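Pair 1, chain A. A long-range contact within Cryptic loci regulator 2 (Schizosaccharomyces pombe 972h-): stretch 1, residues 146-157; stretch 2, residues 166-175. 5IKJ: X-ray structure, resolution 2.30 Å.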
# COMPACT_ATOMS: atom_id res chain seq x y z
N SER A 146 -8.13 23.95 -17.47
CA SER A 146 -9.51 24.36 -17.67
C SER A 146 -10.40 23.53 -16.76
O SER A 146 -10.10 22.37 -16.46
CB SER A 146 -9.93 24.18 -19.14
OG SER A 146 -11.33 24.35 -19.30
N LEU A 147 -11.50 24.14 -16.33
CA LEU A 147 -12.49 23.39 -15.57
C LEU A 147 -13.14 22.34 -16.47
O LEU A 147 -13.21 22.52 -17.69
CB LEU A 147 -13.56 24.33 -15.01
CG LEU A 147 -13.16 25.19 -13.82
CD1 LEU A 147 -14.21 26.26 -13.58
CD2 LEU A 147 -12.96 24.34 -12.57
N PRO A 148 -13.61 21.24 -15.90
CA PRO A 148 -14.27 20.22 -16.73
C PRO A 148 -15.43 20.83 -17.50
O PRO A 148 -16.16 21.68 -16.99
CB PRO A 148 -14.76 19.18 -15.71
CG PRO A 148 -13.95 19.43 -14.48
CD PRO A 148 -13.63 20.89 -14.47
N THR A 149 -15.56 20.41 -18.76
CA THR A 149 -16.60 20.93 -19.64
C THR A 149 -17.94 21.00 -18.92
O THR A 149 -18.34 20.07 -18.22
CB THR A 149 -16.72 20.06 -20.89
OG1 THR A 149 -15.51 20.15 -21.65
CG2 THR A 149 -17.90 20.49 -21.77
N ASN A 150 -18.63 22.13 -19.09
CA ASN A 150 -19.98 22.40 -18.59
C ASN A 150 -20.02 22.69 -17.09
O ASN A 150 -21.12 22.74 -16.53
CB ASN A 150 -20.95 21.26 -18.90
CG ASN A 150 -21.38 21.24 -20.36
OD1 ASN A 150 -20.70 21.79 -21.22
ND2 ASN A 150 -22.51 20.61 -20.63
N TYR A 151 -18.88 22.88 -16.43
CA TYR A 151 -18.86 23.35 -15.05
C TYR A 151 -18.59 24.85 -15.02
O TYR A 151 -17.79 25.36 -15.80
CB TYR A 151 -17.79 22.61 -14.24
CG TYR A 151 -18.23 21.24 -13.75
CD1 TYR A 151 -18.16 20.13 -14.57
CD2 TYR A 151 -18.71 21.07 -12.46
CE1 TYR A 151 -18.56 18.88 -14.13
CE2 TYR A 151 -19.11 19.83 -12.00
CZ TYR A 151 -19.04 18.74 -12.84
OH TYR A 151 -19.44 17.50 -12.40
N GLN A 152 -19.28 25.54 -14.12
CA GLN A 152 -19.20 26.99 -14.01
C GLN A 152 -18.93 27.38 -12.56
O GLN A 152 -19.62 26.91 -11.65
CB GLN A 152 -20.48 27.66 -14.51
CG GLN A 152 -20.42 29.18 -14.55
CD GLN A 152 -19.40 29.70 -15.55
OE1 GLN A 152 -18.46 30.40 -15.19
NE2 GLN A 152 -19.60 29.36 -16.82
N LEU A 153 -17.93 28.23 -12.35
CA LEU A 153 -17.55 28.68 -11.02
C LEU A 153 -18.23 30.00 -10.69
O LEU A 153 -18.53 30.81 -11.58
CB LEU A 153 -16.03 28.83 -10.93
CG LEU A 153 -15.44 29.24 -9.58
CD1 LEU A 153 -15.61 28.13 -8.56
CD2 LEU A 153 -13.97 29.60 -9.74
N TYR A 154 -18.47 30.22 -9.40
CA TYR A 154 -19.15 31.42 -8.94
C TYR A 154 -18.59 31.85 -7.59
O TYR A 154 -18.09 31.03 -6.82
CB TYR A 154 -20.67 31.20 -8.79
CG TYR A 154 -21.38 30.87 -10.08
CD1 TYR A 154 -21.38 29.58 -10.58
CD2 TYR A 154 -22.08 31.85 -10.77
CE1 TYR A 154 -22.05 29.27 -11.75
CE2 TYR A 154 -22.74 31.55 -11.95
CZ TYR A 154 -22.72 30.26 -12.43
OH TYR A 154 -23.39 29.96 -13.60
N GLN A 155 -18.69 33.15 -7.32
CA GLN A 155 -18.49 33.69 -5.98
C GLN A 155 -19.85 34.03 -5.39
O GLN A 155 -20.67 34.70 -6.03
CB GLN A 155 -17.62 34.95 -6.02
CG GLN A 155 -17.17 35.43 -4.64
CD GLN A 155 -16.29 36.67 -4.70
OE1 GLN A 155 -15.07 36.58 -4.60
NE2 GLN A 155 -16.92 37.83 -4.86
N ARG A 156 -20.11 33.55 -4.17
CA ARG A 156 -21.36 33.82 -3.48
C ARG A 156 -21.09 34.56 -2.18
O ARG A 156 -20.23 34.15 -1.40
CB ARG A 156 -22.14 32.53 -3.18
CG ARG A 156 -23.61 32.78 -2.86
CD ARG A 156 -24.34 31.51 -2.49
NE ARG A 156 -24.15 31.15 -1.09
CZ ARG A 156 -25.11 31.12 -0.16
NH1 ARG A 156 -24.81 30.77 1.08
NH2 ARG A 156 -26.37 31.41 -0.47
N ASP A 157 -21.82 35.65 -1.97
CA ASP A 157 -21.75 36.38 -0.71
C ASP A 157 -22.58 35.67 0.35
O ASP A 157 -23.62 35.06 0.06
CB ASP A 157 -22.26 37.81 -0.90
CG ASP A 157 -21.50 38.56 -1.98
OD1 ASP A 157 -20.28 38.31 -2.13
OD2 ASP A 157 -22.12 39.38 -2.68
N LYS A 166 -18.22 35.48 5.33
CA LYS A 166 -17.20 34.85 4.51
C LYS A 166 -17.73 34.50 3.13
O LYS A 166 -18.89 34.08 2.98
CB LYS A 166 -16.67 33.59 5.21
CG LYS A 166 -15.16 33.57 5.33
CD LYS A 166 -14.68 32.44 6.23
CE LYS A 166 -13.21 32.60 6.58
NZ LYS A 166 -12.37 32.85 5.37
N ARG A 167 -16.88 34.67 2.12
CA ARG A 167 -17.25 34.35 0.75
C ARG A 167 -17.14 32.85 0.50
O ARG A 167 -16.29 32.16 1.06
CB ARG A 167 -16.35 35.09 -0.24
CG ARG A 167 -17.06 36.16 -1.06
CD ARG A 167 -17.40 37.37 -0.22
NE ARG A 167 -17.91 38.47 -1.04
CZ ARG A 167 -17.15 39.40 -1.62
NH1 ARG A 167 -15.83 39.37 -1.48
NH2 ARG A 167 -17.71 40.35 -2.35
N GLU A 168 -18.03 32.35 -0.36
CA GLU A 168 -18.01 30.96 -0.79
C GLU A 168 -17.92 30.90 -2.31
O GLU A 168 -18.48 31.75 -3.01
CB GLU A 168 -19.26 30.21 -0.30
CG GLU A 168 -19.32 30.05 1.20
CD GLU A 168 -20.60 29.39 1.68
OE1 GLU A 168 -21.38 28.93 0.82
OE2 GLU A 168 -20.82 29.33 2.91
N PHE A 169 -17.22 29.89 -2.81
CA PHE A 169 -17.01 29.70 -4.24
C PHE A 169 -17.74 28.43 -4.67
O PHE A 169 -17.30 27.32 -4.34
CB PHE A 169 -15.52 29.64 -4.57
CG PHE A 169 -14.77 30.88 -4.16
CD1 PHE A 169 -14.77 32.00 -4.97
CD2 PHE A 169 -14.08 30.92 -2.96
CE1 PHE A 169 -14.08 33.14 -4.60
CE2 PHE A 169 -13.39 32.06 -2.58
CZ PHE A 169 -13.39 33.17 -3.40
N TRP A 170 -18.84 28.60 -5.39
CA TRP A 170 -19.71 27.49 -5.77
C TRP A 170 -19.43 27.07 -7.21
O TRP A 170 -19.28 27.91 -8.10
CB TRP A 170 -21.18 27.88 -5.62
CG TRP A 170 -21.63 28.01 -4.20
CD1 TRP A 170 -20.84 28.09 -3.09
CD2 TRP A 170 -22.98 28.06 -3.74
NE1 TRP A 170 -21.62 28.20 -1.96
CE2 TRP A 170 -22.94 28.18 -2.33
CE3 TRP A 170 -24.23 28.01 -4.37
CZ2 TRP A 170 -24.09 28.25 -1.55
CZ3 TRP A 170 -25.37 28.09 -3.60
CH2 TRP A 170 -25.30 28.20 -2.21
N LEU A 171 -19.37 25.76 -7.43
CA LEU A 171 -19.18 25.18 -8.76
C LEU A 171 -20.43 24.39 -9.13
O LEU A 171 -20.72 23.36 -8.52
CB LEU A 171 -17.94 24.29 -8.79
CG LEU A 171 -17.52 23.79 -10.18
CD1 LEU A 171 -16.89 24.91 -10.99
CD2 LEU A 171 -16.58 22.61 -10.06
N TYR A 172 -21.16 24.88 -10.13
CA TYR A 172 -22.31 24.16 -10.67
C TYR A 172 -21.89 23.31 -11.86
O TYR A 172 -20.81 23.49 -12.44
CB TYR A 172 -23.41 25.14 -11.09
CG TYR A 172 -24.22 25.72 -9.95
CD1 TYR A 172 -23.77 26.83 -9.25
CD2 TYR A 172 -25.44 25.17 -9.59
CE1 TYR A 172 -24.51 27.36 -8.21
CE2 TYR A 172 -26.19 25.70 -8.56
CZ TYR A 172 -25.72 26.79 -7.87
OH TYR A 172 -26.46 27.33 -6.84
N GLY A 173 -22.76 22.37 -12.22
CA GLY A 173 -22.50 21.48 -13.34
C GLY A 173 -22.84 20.03 -13.03
O GLY A 173 -23.11 19.25 -13.95
N HIS A 174 -22.84 19.67 -11.76
CA HIS A 174 -23.09 18.29 -11.38
C HIS A 174 -24.50 17.89 -11.80
O HIS A 174 -25.44 18.68 -11.66
CB HIS A 174 -22.92 18.12 -9.87
CG HIS A 174 -22.90 16.69 -9.42
ND1 HIS A 174 -24.03 15.99 -9.08
CD2 HIS A 174 -21.87 15.82 -9.26
CE1 HIS A 174 -23.71 14.76 -8.72
NE2 HIS A 174 -22.40 14.63 -8.83
N PRO A 175 -24.69 16.67 -12.32
CA PRO A 175 -26.02 16.28 -12.83
C PRO A 175 -27.15 16.45 -11.82
O PRO A 175 -28.30 16.65 -12.23
CB PRO A 175 -25.83 14.81 -13.21
CG PRO A 175 -24.38 14.68 -13.50
CD PRO A 175 -23.69 15.62 -12.57

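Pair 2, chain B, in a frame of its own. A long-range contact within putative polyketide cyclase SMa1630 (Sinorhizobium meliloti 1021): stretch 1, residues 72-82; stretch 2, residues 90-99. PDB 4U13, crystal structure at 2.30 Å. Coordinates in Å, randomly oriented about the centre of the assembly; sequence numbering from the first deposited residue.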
# COMPACT_ATOMS: atom_id res chain seq x y z
N GLY B 72 6.49 -8.96 22.42
CA GLY B 72 5.42 -9.63 23.15
C GLY B 72 4.15 -9.49 22.36
O GLY B 72 4.15 -9.73 21.15
N ASP B 73 3.08 -9.12 23.06
CA ASP B 73 1.79 -8.79 22.43
C ASP B 73 1.80 -7.41 21.74
O ASP B 73 0.84 -7.07 21.06
CB ASP B 73 0.63 -8.85 23.47
N LYS B 74 2.86 -6.62 21.93
CA LYS B 74 2.98 -5.28 21.33
C LYS B 74 3.79 -5.20 20.02
O LYS B 74 4.84 -5.83 19.90
CB LYS B 74 3.60 -4.28 22.31
CG LYS B 74 2.71 -3.89 23.47
CD LYS B 74 2.84 -2.41 23.86
N ALA B 75 3.29 -4.41 19.05
CA ALA B 75 4.02 -4.07 17.83
C ALA B 75 4.09 -2.56 17.64
O ALA B 75 3.08 -1.85 17.69
CB ALA B 75 3.39 -4.71 16.62
N LEU B 76 5.32 -2.10 17.42
CA LEU B 76 5.66 -0.69 17.33
C LEU B 76 6.13 -0.37 15.94
O LEU B 76 7.15 -0.90 15.50
CB LEU B 76 6.79 -0.36 18.28
CG LEU B 76 6.38 0.10 19.67
CD1 LEU B 76 5.52 -0.95 20.37
CD2 LEU B 76 7.63 0.42 20.50
N VAL B 77 5.42 0.54 15.28
CA VAL B 77 5.67 0.85 13.90
C VAL B 77 5.89 2.34 13.75
O VAL B 77 5.10 3.16 14.21
CB VAL B 77 4.49 0.34 13.00
CG1 VAL B 77 4.72 0.60 11.52
CG2 VAL B 77 4.32 -1.14 13.14
N ARG B 78 7.01 2.69 13.13
CA ARG B 78 7.26 4.06 12.76
C ARG B 78 6.64 4.26 11.38
O ARG B 78 6.94 3.48 10.42
CB ARG B 78 8.75 4.38 12.71
CG ARG B 78 9.37 4.50 14.09
CD ARG B 78 10.88 4.70 13.98
NE ARG B 78 11.22 5.94 13.24
CZ ARG B 78 11.41 7.15 13.81
NH1 ARG B 78 11.27 7.28 15.12
NH2 ARG B 78 11.73 8.21 13.05
N ALA B 79 5.80 5.30 11.25
CA ALA B 79 5.19 5.54 9.97
C ALA B 79 5.29 6.99 9.53
O ALA B 79 5.15 7.92 10.32
CB ALA B 79 3.75 5.04 9.98
N LYS B 80 5.60 7.18 8.25
CA LYS B 80 5.69 8.53 7.73
C LYS B 80 4.28 8.90 7.36
O LYS B 80 3.60 8.19 6.64
CB LYS B 80 6.62 8.64 6.54
CG LYS B 80 6.90 10.10 6.20
CD LYS B 80 7.74 10.26 4.93
CE LYS B 80 6.89 10.06 3.68
NZ LYS B 80 7.72 9.58 2.54
N VAL B 81 3.81 9.98 7.93
CA VAL B 81 2.47 10.48 7.65
C VAL B 81 2.58 11.75 6.82
O VAL B 81 3.28 12.68 7.17
CB VAL B 81 1.71 10.75 8.95
CG1 VAL B 81 0.34 11.23 8.64
CG2 VAL B 81 1.70 9.46 9.75
N SER B 82 1.81 11.82 5.76
CA SER B 82 1.99 12.83 4.77
C SER B 82 0.59 13.31 4.42
O SER B 82 -0.31 12.48 4.26
CB SER B 82 2.64 12.13 3.57
OG SER B 82 3.13 13.06 2.65
N VAL B 90 5.24 14.08 8.69
CA VAL B 90 5.75 13.85 10.03
C VAL B 90 5.87 12.36 10.30
O VAL B 90 5.14 11.55 9.74
CB VAL B 90 4.85 14.53 11.07
CG1 VAL B 90 3.50 13.86 11.15
CG2 VAL B 90 5.53 14.53 12.43
N THR B 91 6.85 11.97 11.11
CA THR B 91 7.04 10.58 11.41
C THR B 91 6.47 10.28 12.76
O THR B 91 6.76 10.96 13.69
CB THR B 91 8.48 10.16 11.36
OG1 THR B 91 8.93 10.23 10.00
CG2 THR B 91 8.56 8.70 11.71
N LEU B 92 5.69 9.20 12.86
CA LEU B 92 4.96 8.86 14.09
C LEU B 92 5.16 7.41 14.45
O LEU B 92 5.43 6.59 13.59
CB LEU B 92 3.44 9.08 13.90
CG LEU B 92 2.99 10.54 13.85
CD1 LEU B 92 1.54 10.70 13.41
CD2 LEU B 92 3.22 11.13 15.24
N THR B 93 4.96 7.10 15.73
CA THR B 93 5.00 5.75 16.20
C THR B 93 3.61 5.25 16.49
O THR B 93 2.89 5.82 17.29
CB THR B 93 5.88 5.60 17.46
OG1 THR B 93 7.23 5.97 17.13
CG2 THR B 93 5.88 4.12 17.94
N TYR B 94 3.25 4.19 15.79
CA TYR B 94 1.99 3.47 16.02
C TYR B 94 2.25 2.24 16.92
O TYR B 94 2.90 1.29 16.49
CB TYR B 94 1.42 3.00 14.67
CG TYR B 94 0.72 4.04 13.80
CD1 TYR B 94 1.37 5.23 13.40
CD2 TYR B 94 -0.58 3.83 13.35
CE1 TYR B 94 0.74 6.18 12.59
CE2 TYR B 94 -1.23 4.75 12.53
CZ TYR B 94 -0.57 5.93 12.15
OH TYR B 94 -1.22 6.83 11.33
N SER B 95 1.74 2.27 18.15
CA SER B 95 1.88 1.12 19.06
C SER B 95 0.63 0.31 19.12
O SER B 95 -0.36 0.74 19.65
CB SER B 95 2.21 1.57 20.49
OG SER B 95 3.43 2.29 20.49
N PHE B 96 0.70 -0.88 18.61
CA PHE B 96 -0.47 -1.74 18.51
C PHE B 96 -0.41 -2.82 19.58
O PHE B 96 0.64 -3.44 19.77
CB PHE B 96 -0.45 -2.49 17.19
CG PHE B 96 -0.66 -1.65 15.95
CD1 PHE B 96 0.42 -0.99 15.33
CD2 PHE B 96 -1.92 -1.61 15.31
CE1 PHE B 96 0.24 -0.26 14.15
CE2 PHE B 96 -2.10 -0.92 14.13
CZ PHE B 96 -1.03 -0.23 13.55
N THR B 97 -1.52 -3.07 20.25
CA THR B 97 -1.67 -4.22 21.12
C THR B 97 -2.66 -5.16 20.51
O THR B 97 -3.78 -4.78 20.18
CB THR B 97 -2.14 -3.82 22.52
OG1 THR B 97 -1.28 -2.76 23.00
CG2 THR B 97 -2.07 -4.98 23.47
N ILE B 98 -2.22 -6.40 20.44
CA ILE B 98 -2.88 -7.48 19.74
C ILE B 98 -3.38 -8.49 20.78
O ILE B 98 -2.57 -9.06 21.49
CB ILE B 98 -1.85 -8.25 18.88
CG1 ILE B 98 -1.02 -7.30 18.01
CG2 ILE B 98 -2.53 -9.28 18.00
CD1 ILE B 98 -1.85 -6.49 17.05
N LYS B 99 -4.68 -8.70 20.88
CA LYS B 99 -5.24 -9.75 21.71
C LYS B 99 -6.10 -10.57 20.79
O LYS B 99 -7.09 -10.07 20.26
CB LYS B 99 -6.08 -9.18 22.86
O HOH W 1 12.06 9.05 10.12

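Both pairs are antiparallel two-stranded ladders whose axes approach to 4.5 Å, with strand directions 152° apart in pair 1 and 158° in pair 2; fourteen central residues superpose at 0.5 Å. The registers coincide: Q152(A)–Y172(A) falls on A75(B)–F96(B), Y154(A)–W170(A) on V77(B)–Y94(B), and R156(A)–E168(A) on A79(B)–L92(B). Each of these is a hydrogen-bonded pair, closed by two backbone bonds. At the middle rung, Y94(B) N reaches V77(B) O at 2.6 Å, and W170(A) N reaches Y154(A) O at 2.9 Å; the return bond in pair 1, Y154(A) N to W170(A) O at 2.8 Å, is weak because its angle is only 125°. Between these rungs lie non-hydrogen-bonded pairs, where CA-H groups lean on the same carbonyls, as R78(B) CA does on L92(B) O at 3.2 Å.

The rule is alternation: the backbone fixes which side chains share a face, and each sequence then furnishes that face. On the face of the hydrogen-bonded pairs, the second strand is the more alike. W170(A) matches Y94(B) and Y172(A) matches F96(B), with side-chain centres 0.8 and 1.0 Å apart and chi1 in the m well throughout. The first strand answers these rings differently. In pair 1, Y154(A) offers its ring face to the edge of Y172(A), with planes at 85° and centroids 5.7 Å apart. Its counterpart V77(B) meets the matching ring with a methyl, CG2 standing 4.3 Å from F96(B) CE1.

The next position diagonally follows the same logic. R156(A) lays its aliphatic stem on the indole, CD lying 3.4 Å from the centroid of the six-membered ring of W170(A), nearly along the normal. Its guanidinium also forms a long salt bridge, R156(A) NH1 to E168(A) OE1 at 3.9 Å, while W170(A) NE1 donates to that same E168(A) OE1 at 2.9 Å. One carboxylate oxygen thus ties arginine and tryptophan together. Pair 2 has no charged side chain at these positions: A79(B) CB sits 4.1 Å from Y94(B) CE1, and L92(B) takes the glutamate position.

The other face keeps one leucine and changes its partners. L153(A) and L76(B) match, but the residue opposite is L171(A) in pair 1, whose CD1 lies 4.0 Å from L153(A) CB, and S95(B) in pair 2, whose OG lies 3.8 Å from L76(B) CG. Farther along, Q155(A) matches R78(B) and R167(A) matches T91(B). Q155(A) NE2 lies over one face of the R167(A) guanidinium, 3.6 Å from R167(A) CZ; in pair 2 the guanidinium is on the first strand, with T91(B) CG2 over one face, 3.5 Å from R78(B) NH2. A water also accepts from R78(B) NH2 at 3.1 Å and weakly bonds T91(B) OG1 at 3.3 Å. Separately, R167(A) NE bonds D157(A) OD1 at 2.6 Å within a salt bridge; D157(A) matches K80(B), whose side-chain end leads away.

At the opposite end, G173(A) matches T97(B). At the glycine's backbone angles of 136/-24 a CB would be jammed against the preceding carbonyl O, which by itself calls for glycine. Its CA rests over the Y151(A) ring, 4.1 Å from the centroid; an ideal CB would come 2.7 Å from Y151(A) CD2. T97(B) has ordinary strand angles, and its OG1 lies 4.2 Å from CG of K74(B), which superposes on Y151(A).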